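Local atomic coordinates of inosine-uridine preferring nucleoside hydrolase (Gardnerella vaginalis 315-A, PDB entry 6BA1), a protein that belongs to the nucleoside hydrolase family and binds a calcium ion at the carboxyl end of the central sheet of its alpha/beta fold. Residues A[6-12]-A[125-131]; A[32-38]-A[63-69]; A[153-159]-A[190-196]. One frame throughout, in Å; residues are numbered along the deposited sequence.

Interaction 1 of 3, residues A[6-12]-A[125-131]; sequences KLILDLD and LVYVPTG. With CA (calcium ion), chain S.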
loop_
_atom_site.group_PDB
_atom_site.type_symbol
_atom_site.label_atom_id
_atom_site.label_comp_id
_atom_site.label_asym_id
_atom_site.label_seq_id
_atom_site.Cartn_x
_atom_site.Cartn_y
_atom_site.Cartn_z
ATOM N N LYS A 6 -27.989 -0.528 -13.007
ATOM C CA LYS A 6 -28.532 -1.757 -12.406
ATOM C C LYS A 6 -27.502 -2.553 -11.608
ATOM O O LYS A 6 -26.381 -2.758 -12.058
ATOM C CB LYS A 6 -29.125 -2.635 -13.499
ATOM C CG LYS A 6 -30.083 -1.893 -14.413
ATOM C CD LYS A 6 -31.062 -2.830 -15.086
ATOM C CE LYS A 6 -32.054 -2.074 -15.951
ATOM N NZ LYS A 6 -32.950 -1.204 -15.131
ATOM N N LEU A 7 -27.925 -3.046 -10.446
ATOM C CA LEU A 7 -27.032 -3.525 -9.386
ATOM C C LEU A 7 -27.212 -5.014 -9.087
ATOM O O LEU A 7 -28.337 -5.498 -9.022
ATOM C CB LEU A 7 -27.308 -2.711 -8.116
ATOM C CG LEU A 7 -26.648 -3.090 -6.787
ATOM C CD1 LEU A 7 -25.143 -3.191 -6.932
ATOM C CD2 LEU A 7 -27.004 -2.066 -5.720
ATOM N N ILE A 8 -26.101 -5.726 -8.905
ATOM C CA ILE A 8 -26.095 -7.083 -8.352
ATOM C C ILE A 8 -25.187 -7.088 -7.130
ATOM O O ILE A 8 -24.041 -6.687 -7.231
ATOM C CB ILE A 8 -25.563 -8.130 -9.359
ATOM C CG1 ILE A 8 -26.489 -8.219 -10.578
ATOM C CG2 ILE A 8 -25.419 -9.505 -8.695
ATOM C CD1 ILE A 8 -25.951 -9.078 -11.705
ATOM N N LEU A 9 -25.695 -7.543 -5.988
ATOM C CA LEU A 9 -24.872 -7.811 -4.813
ATOM C C LEU A 9 -24.482 -9.291 -4.789
ATOM O O LEU A 9 -25.238 -10.135 -5.254
ATOM C CB LEU A 9 -25.615 -7.430 -3.533
ATOM C CG LEU A 9 -26.216 -6.021 -3.479
ATOM C CD1 LEU A 9 -26.855 -5.754 -2.135
ATOM C CD2 LEU A 9 -25.189 -4.952 -3.782
ATOM N N ASP A 10 -23.286 -9.588 -4.274
ATOM C CA ASP A 10 -22.782 -10.960 -4.128
ATOM C C ASP A 10 -22.421 -11.099 -2.653
ATOM O O ASP A 10 -21.371 -10.612 -2.220
ATOM C CB ASP A 10 -21.573 -11.178 -5.044
ATOM C CG ASP A 10 -21.118 -12.632 -5.120
ATOM O OD1 ASP A 10 -21.262 -13.215 -6.209
ATOM O OD2 ASP A 10 -20.565 -13.169 -4.135
ATOM N N LEU A 11 -23.288 -11.760 -1.879
ATOM C CA LEU A 11 -23.302 -11.617 -0.417
ATOM C C LEU A 11 -23.189 -12.921 0.379
ATOM O O LEU A 11 -23.848 -13.921 0.061
ATOM C CB LEU A 11 -24.582 -10.905 0.013
ATOM C CG LEU A 11 -24.898 -9.574 -0.668
ATOM C CD1 LEU A 11 -26.244 -9.055 -0.191
ATOM C CD2 LEU A 11 -23.797 -8.553 -0.406
ATOM N N ASP A 12 -22.358 -12.874 1.422
ATOM C CA ASP A 12 -22.295 -13.907 2.461
ATOM C C ASP A 12 -23.112 -13.419 3.659
ATOM O O ASP A 12 -22.574 -13.084 4.702
ATOM C CB ASP A 12 -20.832 -14.275 2.831
ATOM C CG ASP A 12 -19.979 -13.085 3.361
ATOM O OD1 ASP A 12 -20.275 -11.894 3.112
ATOM O OD2 ASP A 12 -18.963 -13.362 4.031
ATOM N N LEU A 125 -24.636 -2.237 -15.974
ATOM C CA LEU A 125 -24.523 -3.186 -14.854
ATOM C C LEU A 125 -23.386 -2.841 -13.893
ATOM O O LEU A 125 -22.285 -2.507 -14.320
ATOM C CB LEU A 125 -24.327 -4.624 -15.359
ATOM C CG LEU A 125 -24.254 -5.725 -14.287
ATOM C CD1 LEU A 125 -25.579 -5.892 -13.574
ATOM C CD2 LEU A 125 -23.803 -7.036 -14.906
ATOM N N VAL A 126 -23.672 -2.969 -12.599
ATOM C CA VAL A 126 -22.713 -2.730 -11.531
ATOM C C VAL A 126 -22.758 -3.915 -10.564
ATOM O O VAL A 126 -23.783 -4.154 -9.944
ATOM C CB VAL A 126 -23.040 -1.421 -10.770
ATOM C CG1 VAL A 126 -21.996 -1.154 -9.678
ATOM C CG2 VAL A 126 -23.147 -0.247 -11.738
ATOM N N TYR A 127 -21.658 -4.654 -10.451
ATOM C CA TYR A 127 -21.577 -5.845 -9.594
ATOM C C TYR A 127 -20.774 -5.509 -8.341
ATOM O O TYR A 127 -19.643 -5.096 -8.448
ATOM C CB TYR A 127 -20.947 -6.990 -10.395
ATOM C CG TYR A 127 -20.643 -8.258 -9.625
ATOM C CD1 TYR A 127 -21.618 -9.214 -9.368
ATOM C CD2 TYR A 127 -19.350 -8.524 -9.198
ATOM C CE1 TYR A 127 -21.319 -10.391 -8.681
ATOM C CE2 TYR A 127 -19.034 -9.686 -8.516
ATOM C CZ TYR A 127 -20.013 -10.618 -8.257
ATOM O OH TYR A 127 -19.646 -11.762 -7.581
ATOM N N VAL A 128 -21.366 -5.690 -7.165
ATOM C CA VAL A 128 -20.801 -5.216 -5.895
ATOM C C VAL A 128 -20.690 -6.381 -4.911
ATOM O O VAL A 128 -21.577 -6.590 -4.094
ATOM C CB VAL A 128 -21.667 -4.080 -5.311
ATOM C CG1 VAL A 128 -21.201 -3.659 -3.916
ATOM C CG2 VAL A 128 -21.668 -2.895 -6.265
ATOM N N PRO A 129 -19.598 -7.154 -4.997
ATOM C CA PRO A 129 -19.391 -8.329 -4.153
ATOM C C PRO A 129 -18.762 -8.011 -2.818
ATOM O O PRO A 129 -17.647 -7.531 -2.784
ATOM C CB PRO A 129 -18.438 -9.180 -4.992
ATOM C CG PRO A 129 -17.648 -8.176 -5.740
ATOM C CD PRO A 129 -18.544 -7.023 -6.014
ATOM N N THR A 130 -19.467 -8.288 -1.730
ATOM C CA THR A 130 -18.925 -8.089 -0.381
ATOM C C THR A 130 -18.826 -9.415 0.384
ATOM O O THR A 130 -18.939 -9.466 1.620
ATOM C CB THR A 130 -19.735 -7.050 0.406
ATOM O OG1 THR A 130 -20.902 -7.664 0.959
ATOM C CG2 THR A 130 -20.146 -5.885 -0.485
ATOM N N GLY A 131 -18.646 -10.488 -0.385
ATOM C CA GLY A 131 -18.187 -11.756 0.143
ATOM C C GLY A 131 -16.961 -12.132 -0.671
ATOM O O GLY A 131 -16.439 -11.310 -1.420
HETATM CA CA CA S . -19.239 -9.812 4.173
#

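Interaction 2 of 3, residues A[32-38]-A[63-69]; sequences LIGITGT and VKVYKGL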
loop_
_atom_site.group_PDB
_atom_site.type_symbol
_atom_site.label_atom_id
_atom_site.label_comp_id
_atom_site.label_asym_id
_atom_site.label_seq_id
_atom_site.Cartn_x
_atom_site.Cartn_y
_atom_site.Cartn_z
ATOM N N LEU A 32 -31.767 -2.827 -7.875
ATOM C CA LEU A 32 -31.162 -4.075 -7.419
ATOM C C LEU A 32 -31.822 -5.238 -8.163
ATOM O O LEU A 32 -32.950 -5.594 -7.854
ATOM C CB LEU A 32 -31.311 -4.229 -5.903
ATOM C CG LEU A 32 -30.869 -5.538 -5.246
ATOM C CD1 LEU A 32 -29.505 -5.986 -5.703
ATOM C CD2 LEU A 32 -30.919 -5.426 -3.733
ATOM N N ILE A 33 -31.111 -5.813 -9.137
ATOM C CA ILE A 33 -31.649 -6.887 -9.976
ATOM C C ILE A 33 -31.717 -8.190 -9.182
ATOM O O ILE A 33 -32.740 -8.876 -9.199
ATOM C CB ILE A 33 -30.802 -7.175 -11.239
ATOM C CG1 ILE A 33 -30.579 -5.923 -12.079
ATOM C CG2 ILE A 33 -31.497 -8.220 -12.122
ATOM C CD1 ILE A 33 -29.460 -6.079 -13.096
ATOM N N GLY A 34 -30.612 -8.543 -8.535
ATOM C CA GLY A 34 -30.538 -9.771 -7.762
ATOM C C GLY A 34 -29.427 -9.801 -6.731
ATOM O O GLY A 34 -28.520 -8.983 -6.759
ATOM N N ILE A 35 -29.533 -10.752 -5.815
ATOM C CA ILE A 35 -28.541 -10.993 -4.787
ATOM C C ILE A 35 -27.947 -12.356 -5.068
ATOM O O ILE A 35 -28.586 -13.370 -4.858
ATOM C CB ILE A 35 -29.162 -10.946 -3.374
ATOM C CG1 ILE A 35 -29.581 -9.513 -3.048
ATOM C CG2 ILE A 35 -28.191 -11.472 -2.324
ATOM C CD1 ILE A 35 -30.398 -9.362 -1.792
ATOM N N THR A 36 -26.723 -12.369 -5.576
ATOM C CA THR A 36 -25.948 -13.596 -5.683
ATOM C C THR A 36 -25.468 -14.022 -4.285
ATOM O O THR A 36 -24.958 -13.199 -3.534
ATOM C CB THR A 36 -24.750 -13.390 -6.614
ATOM O OG1 THR A 36 -25.224 -13.230 -7.963
ATOM C CG2 THR A 36 -23.808 -14.575 -6.527
ATOM N N GLY A 37 -25.615 -15.304 -3.949
ATOM C CA GLY A 37 -25.255 -15.817 -2.617
ATOM C C GLY A 37 -23.892 -16.483 -2.611
ATOM O O GLY A 37 -23.566 -17.227 -3.531
ATOM N N THR A 38 -23.089 -16.207 -1.586
ATOM C CA THR A 38 -21.803 -16.881 -1.400
ATOM C C THR A 38 -21.616 -17.188 0.092
ATOM O O THR A 38 -22.577 -17.087 0.862
ATOM C CB THR A 38 -20.634 -16.062 -2.034
ATOM O OG1 THR A 38 -19.468 -16.888 -2.208
ATOM C CG2 THR A 38 -20.281 -14.833 -1.196
ATOM N N VAL A 63 -36.634 -8.933 -5.489
ATOM C CA VAL A 63 -35.202 -9.210 -5.545
ATOM C C VAL A 63 -34.984 -10.716 -5.623
ATOM O O VAL A 63 -35.213 -11.432 -4.664
ATOM C CB VAL A 63 -34.457 -8.611 -4.334
ATOM C CG1 VAL A 63 -32.989 -9.024 -4.338
ATOM C CG2 VAL A 63 -34.588 -7.093 -4.324
ATOM N N LYS A 64 -34.528 -11.176 -6.778
ATOM C CA LYS A 64 -34.367 -12.592 -7.075
ATOM C C LYS A 64 -33.003 -13.042 -6.570
ATOM O O LYS A 64 -31.975 -12.494 -6.976
ATOM C CB LYS A 64 -34.487 -12.841 -8.575
ATOM C CG LYS A 64 -35.724 -12.206 -9.190
ATOM C CD LYS A 64 -36.091 -12.765 -10.556
ATOM C CE LYS A 64 -36.782 -11.717 -11.458
ATOM N NZ LYS A 64 -37.884 -12.340 -12.220
ATOM N N VAL A 65 -32.995 -14.031 -5.681
ATOM C CA VAL A 65 -31.766 -14.510 -5.048
ATOM C C VAL A 65 -31.241 -15.743 -5.783
ATOM O O VAL A 65 -31.919 -16.763 -5.849
ATOM C CB VAL A 65 -32.015 -14.849 -3.566
ATOM C CG1 VAL A 65 -30.762 -15.410 -2.913
ATOM C CG2 VAL A 65 -32.509 -13.606 -2.830
ATOM N N TYR A 66 -30.030 -15.642 -6.325
ATOM C CA TYR A 66 -29.408 -16.735 -7.077
ATOM C C TYR A 66 -28.411 -17.481 -6.198
ATOM O O TYR A 66 -28.059 -17.026 -5.117
ATOM C CB TYR A 66 -28.749 -16.201 -8.350
ATOM C CG TYR A 66 -29.746 -15.533 -9.270
ATOM C CD1 TYR A 66 -30.298 -16.212 -10.350
ATOM C CD2 TYR A 66 -30.156 -14.220 -9.046
ATOM C CE1 TYR A 66 -31.220 -15.593 -11.193
ATOM C CE2 TYR A 66 -31.075 -13.596 -9.874
ATOM C CZ TYR A 66 -31.605 -14.281 -10.945
ATOM O OH TYR A 66 -32.517 -13.650 -11.764
ATOM N N LYS A 67 -27.965 -18.632 -6.683
ATOM C CA LYS A 67 -27.228 -19.601 -5.889
ATOM C C LYS A 67 -25.810 -19.758 -6.453
ATOM O O LYS A 67 -25.616 -20.363 -7.509
ATOM C CB LYS A 67 -27.990 -20.941 -5.902
ATOM C CG LYS A 67 -28.384 -21.477 -4.532
ATOM C CD LYS A 67 -29.462 -22.543 -4.655
ATOM C CE LYS A 67 -29.901 -23.060 -3.299
ATOM N NZ LYS A 67 -30.778 -24.259 -3.421
ATOM N N GLY A 68 -24.829 -19.174 -5.768
ATOM C CA GLY A 68 -23.417 -19.314 -6.140
ATOM C C GLY A 68 -22.774 -20.574 -5.580
ATOM O O GLY A 68 -23.460 -21.530 -5.264
ATOM N N LEU A 69 -21.450 -20.546 -5.446
ATOM C CA LEU A 69 -20.658 -21.721 -5.063
ATOM C C LEU A 69 -20.477 -21.829 -3.552
ATOM O O LEU A 69 -20.371 -20.815 -2.876
ATOM C CB LEU A 69 -19.301 -21.684 -5.786
ATOM C CG LEU A 69 -19.387 -21.845 -7.308
ATOM C CD1 LEU A 69 -18.317 -21.063 -8.040
ATOM C CD2 LEU A 69 -19.289 -23.308 -7.678
#

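Interaction 3 of 3, residues A[153-159]-A[190-196]; sequences IVLMGGA and PVTMIGL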
loop_
_atom_site.group_PDB
_atom_site.type_symbol
_atom_site.label_atom_id
_atom_site.label_comp_id
_atom_site.label_asym_id
_atom_site.label_seq_id
_atom_site.Cartn_x
_atom_site.Cartn_y
_atom_site.Cartn_z
ATOM N N ILE A 153 -17.176 -3.177 -11.426
ATOM C CA ILE A 153 -17.184 -3.994 -10.221
ATOM C C ILE A 153 -16.677 -3.126 -9.073
ATOM O O ILE A 153 -15.759 -2.343 -9.265
ATOM C CB ILE A 153 -16.300 -5.248 -10.394
ATOM C CG1 ILE A 153 -16.850 -6.134 -11.514
ATOM C CG2 ILE A 153 -16.205 -6.027 -9.087
ATOM C CD1 ILE A 153 -15.887 -7.155 -12.048
ATOM N N VAL A 154 -17.282 -3.244 -7.896
ATOM C CA VAL A 154 -16.908 -2.443 -6.724
ATOM C C VAL A 154 -16.994 -3.316 -5.480
ATOM O O VAL A 154 -18.024 -3.369 -4.831
ATOM C CB VAL A 154 -17.808 -1.184 -6.563
ATOM C CG1 VAL A 154 -17.395 -0.367 -5.344
ATOM C CG2 VAL A 154 -17.788 -0.326 -7.819
ATOM N N LEU A 155 -15.904 -4.001 -5.153
ATOM C CA LEU A 155 -15.899 -4.982 -4.059
ATOM C C LEU A 155 -15.584 -4.371 -2.706
ATOM O O LEU A 155 -15.060 -3.263 -2.626
ATOM C CB LEU A 155 -14.895 -6.099 -4.356
ATOM C CG LEU A 155 -13.404 -5.760 -4.230
ATOM C CD1 LEU A 155 -12.817 -6.252 -2.909
ATOM C CD2 LEU A 155 -12.605 -6.329 -5.389
ATOM N N MET A 156 -15.924 -5.111 -1.654
ATOM C CA MET A 156 -15.432 -4.855 -0.303
ATOM C C MET A 156 -14.542 -6.029 0.056
ATOM O O MET A 156 -14.961 -7.183 -0.011
ATOM C CB MET A 156 -16.581 -4.663 0.703
ATOM C CG MET A 156 -16.412 -5.303 2.088
ATOM S SD MET A 156 -14.885 -4.940 2.989
ATOM C CE MET A 156 -14.914 -6.237 4.240
ATOM N N GLY A 157 -13.312 -5.713 0.434
ATOM C CA GLY A 157 -12.306 -6.712 0.758
ATOM C C GLY A 157 -10.885 -6.192 0.613
ATOM O O GLY A 157 -10.656 -5.128 0.037
ATOM N N GLY A 158 -9.941 -6.959 1.141
ATOM C CA GLY A 158 -8.520 -6.618 1.085
ATOM C C GLY A 158 -8.084 -5.508 2.026
ATOM O O GLY A 158 -8.895 -4.904 2.739
ATOM N N ALA A 159 -6.771 -5.280 2.020
ATOM C CA ALA A 159 -6.142 -4.168 2.729
ATOM C C ALA A 159 -4.822 -3.871 2.030
ATOM O O ALA A 159 -3.943 -4.730 2.005
ATOM C CB ALA A 159 -5.908 -4.516 4.184
ATOM N N PRO A 190 -12.911 -3.408 -14.704
ATOM C CA PRO A 190 -12.890 -2.137 -13.978
ATOM C C PRO A 190 -13.315 -2.258 -12.522
ATOM O O PRO A 190 -14.412 -1.862 -12.157
ATOM C CB PRO A 190 -13.793 -1.231 -14.815
ATOM C CG PRO A 190 -14.713 -2.157 -15.487
ATOM C CD PRO A 190 -13.970 -3.433 -15.725
ATOM N N VAL A 191 -12.428 -2.809 -11.699
ATOM C CA VAL A 191 -12.671 -3.050 -10.278
ATOM C C VAL A 191 -12.342 -1.794 -9.456
ATOM O O VAL A 191 -11.518 -0.988 -9.855
ATOM C CB VAL A 191 -11.851 -4.249 -9.775
ATOM C CG1 VAL A 191 -12.084 -4.498 -8.285
ATOM C CG2 VAL A 191 -12.160 -5.496 -10.586
ATOM N N THR A 192 -13.029 -1.634 -8.332
ATOM C CA THR A 192 -12.706 -0.644 -7.314
ATOM C C THR A 192 -12.686 -1.373 -5.978
ATOM O O THR A 192 -13.721 -1.773 -5.476
ATOM C CB THR A 192 -13.744 0.497 -7.266
ATOM O OG1 THR A 192 -13.721 1.214 -8.502
ATOM C CG2 THR A 192 -13.464 1.468 -6.119
ATOM N N MET A 193 -11.498 -1.571 -5.422
ATOM C CA MET A 193 -11.360 -2.241 -4.130
ATOM C C MET A 193 -11.657 -1.261 -3.009
ATOM O O MET A 193 -11.061 -0.198 -2.960
ATOM C CB MET A 193 -9.953 -2.811 -3.966
ATOM C CG MET A 193 -9.726 -3.531 -2.646
ATOM S SD MET A 193 -8.054 -4.169 -2.538
ATOM C CE MET A 193 -7.643 -3.704 -0.858
ATOM N N ILE A 194 -12.579 -1.625 -2.121
ATOM C CA ILE A 194 -12.851 -0.852 -0.913
ATOM C C ILE A 194 -12.477 -1.722 0.275
ATOM O O ILE A 194 -13.287 -2.499 0.774
ATOM C CB ILE A 194 -14.298 -0.329 -0.909
ATOM C CG1 ILE A 194 -14.380 0.823 -1.905
ATOM C CG2 ILE A 194 -14.730 0.179 0.466
ATOM C CD1 ILE A 194 -15.710 0.945 -2.573
ATOM N N GLY A 195 -11.220 -1.584 0.692
ATOM C CA GLY A 195 -10.633 -2.409 1.738
ATOM C C GLY A 195 -10.622 -1.744 3.096
ATOM O O GLY A 195 -11.200 -0.673 3.281
ATOM N N LEU A 196 -9.925 -2.388 4.025
ATOM C CA LEU A 196 -9.899 -1.981 5.429
ATOM C C LEU A 196 -9.348 -0.573 5.615
ATOM O O LEU A 196 -9.852 0.179 6.449
ATOM C CB LEU A 196 -9.055 -2.958 6.261
ATOM C CG LEU A 196 -9.524 -4.408 6.324
ATOM C CD1 LEU A 196 -8.607 -5.187 7.266
ATOM C CD2 LEU A 196 -11.019 -4.515 6.751
#

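Interaction 1 of 3, residues A[6-12]-A[125-131]
Strand 6-11 lies parallel to strand 125-129, the short axes 4.6 Å apart at 18°. Lys-6 O opens the ladder by accepting Val-126 N at 2.8 Å, while its ammonium group turns away to a salt bridge with Glu-31. Leu-7 brings CD1 to 3.6 Å from Val-128 CG2, on the face packed by helix 15-25. Ile-8 bonds to strand 125-129 twice, N to Val-126 O at 3.0 Å and O to Val-128 N at 2.9 Å; on the face toward helix 110-121 its CD1 meets Leu-125 CD1 at 3.7 Å and its CG2 lies at the edge of the Tyr-127 ring. Leu-9 CD2 packs 3.9 Å from Val-128 CB. At Asp-10 the bond from N to Val-128 O is weak (3.5 Å), but O accepts Thr-130 N at 3.0 Å, and OD1 receives the Tyr-127 hydroxyl OH at 2.6 Å as well as Asn-135. Leu-11 CD2 touches Thr-130 OG1 at 3.3 Å. Past the strand, Asp-12 OD1 and Thr-130 O each bind calcium at 2.6 Å, with Asp-17 and Asp-248 as the other protein ligands; Asp-12 OD2 is held by Asn-41 N. A metal site at the carboxyl ends of adjacent parallel strands is characteristic of the nucleoside hydrolase fold.

Interaction 2 of 3, residues A[32-38]-A[63-69]
The short axes of strands 32-37 and 64-67 run parallel, 4.7 Å apart at closest approach and inclined by 32°. Gly-34, Ile-35 and Thr-36 pair with Lys-64, Val-65 and Tyr-66. Ile-35 carries the centre of the ladder: its N donates to Lys-64 O at 3.2 Å and its O accepts Tyr-66 N at 3.1 Å, with Val-65 CA approaching that same Ile-35 O at 3.4 Å. Gly-37 N then reaches Tyr-66 O at 3.2 Å. The last bond, from Gly-68 N to Gly-37 O at 3.2 Å, is weak and bent, and Asn-135 ND2 is a second donor to this carbonyl. Before the ladder, Ile-33 O stays 3.8 Å from Lys-64 N, so the strands separate there.

On one face Ile-35 CD1 packs against Val-63 CG1 at 3.6 Å, Ile-35 CB lies 4.3 Å from Val-65 CG2, and Leu-32 CD2 meets Val-63 CG2 at 4.1 Å. Helix 44-57 packs against this face through Val-48, Leu-52 and Thr-55. On the other face the edge of the Tyr-66 ring borders Gly-34, with CE2 4.4 Å from Gly-34 CA; a beta carbon at Gly-34 would clash with the ring and with Lys-64 O. The ring also stacks on Phe-113 of helix 110-121, so the sheet is packed by a helix on each face. Strand 31-37, helix 44-57 and strand 64-67 form a beta-alpha-beta unit, the classic crossover of Rossmann-like alpha/beta sheets, here at the sheet margin.

Interaction 3 of 3, residues A[153-159]-A[190-196]
Six backbone hydrogen bonds join residues 153-159 to 190-196 in parallel. Among the best aligned are Gly-157 N to Ile-194 O at 3.2 Å and Leu-196 N to Gly-158 O at 3.0 Å, both close to 160°. Ile-153 N donates to Pro-190 O at 3.1 Å, and Ile-194 N to Leu-155 O at 3.0 Å. Between these pairs the bonds from Thr-192 N to Ile-153 O (3.0 Å) and from Leu-155 N to Thr-192 O (3.1 Å) are bent and weak. Alpha-carbon contacts supplement them, such as Met-156 CA to Ile-194 O at 3.4 Å.

Glycines shape the far end. Gly-157 adopts backbone angles that a beta carbon would not tolerate. At Gly-195, the N-cap of helix 196-199, a beta carbon would strike Gly-158 O. Here Gly-158 O comes within 3.2 Å of Gly-195 CA, and Met-193 CE lies 3.4 Å from both Gly-158 C and Ala-159 N.

Packing continues on both faces. Leu-155 CD2 meets Val-191 CG1 at 3.5 Å and Leu-155 CD1 approaches Met-193 CG at 4.1 Å, with Leu-184 and Phe-185 of helix 178-187 against that face. On the other, Val-154 CG1 touches Ile-194 CD1 at 3.5 Å, and Met-156 and Ile-194 pack on helix 247-256. The direct polar bonds between the segments are thus all main-chain, while the side chains that meet are largely apolar: the pairing is a buried sheet seam whose glycine-rich end lets the two segments leave their strands close together.

Overall arrangement
All three contacts belong to one central sheet, in the order 64-67, 31-37, 6-11, 125-129, 152-156, 191-194. Interaction 1 sits in the middle, its centre about 8 Å from that of interaction 2 and 11 Å from that of interaction 3. The seams are continuous: Leu-11 N lies 2.8 Å from Thr-36 O on one side, and Tyr-127 O lies 3.1 Å from Val-154 N on the other, both probable hydrogen bonds. Interactions 2 and 3 do not touch, with nearest atoms about 9 Å apart. Calcium is bound within interaction 1; the side chain of Thr-38 is about 7 Å from it. The side chain of Met-156 is about 6 Å from the calcium ion.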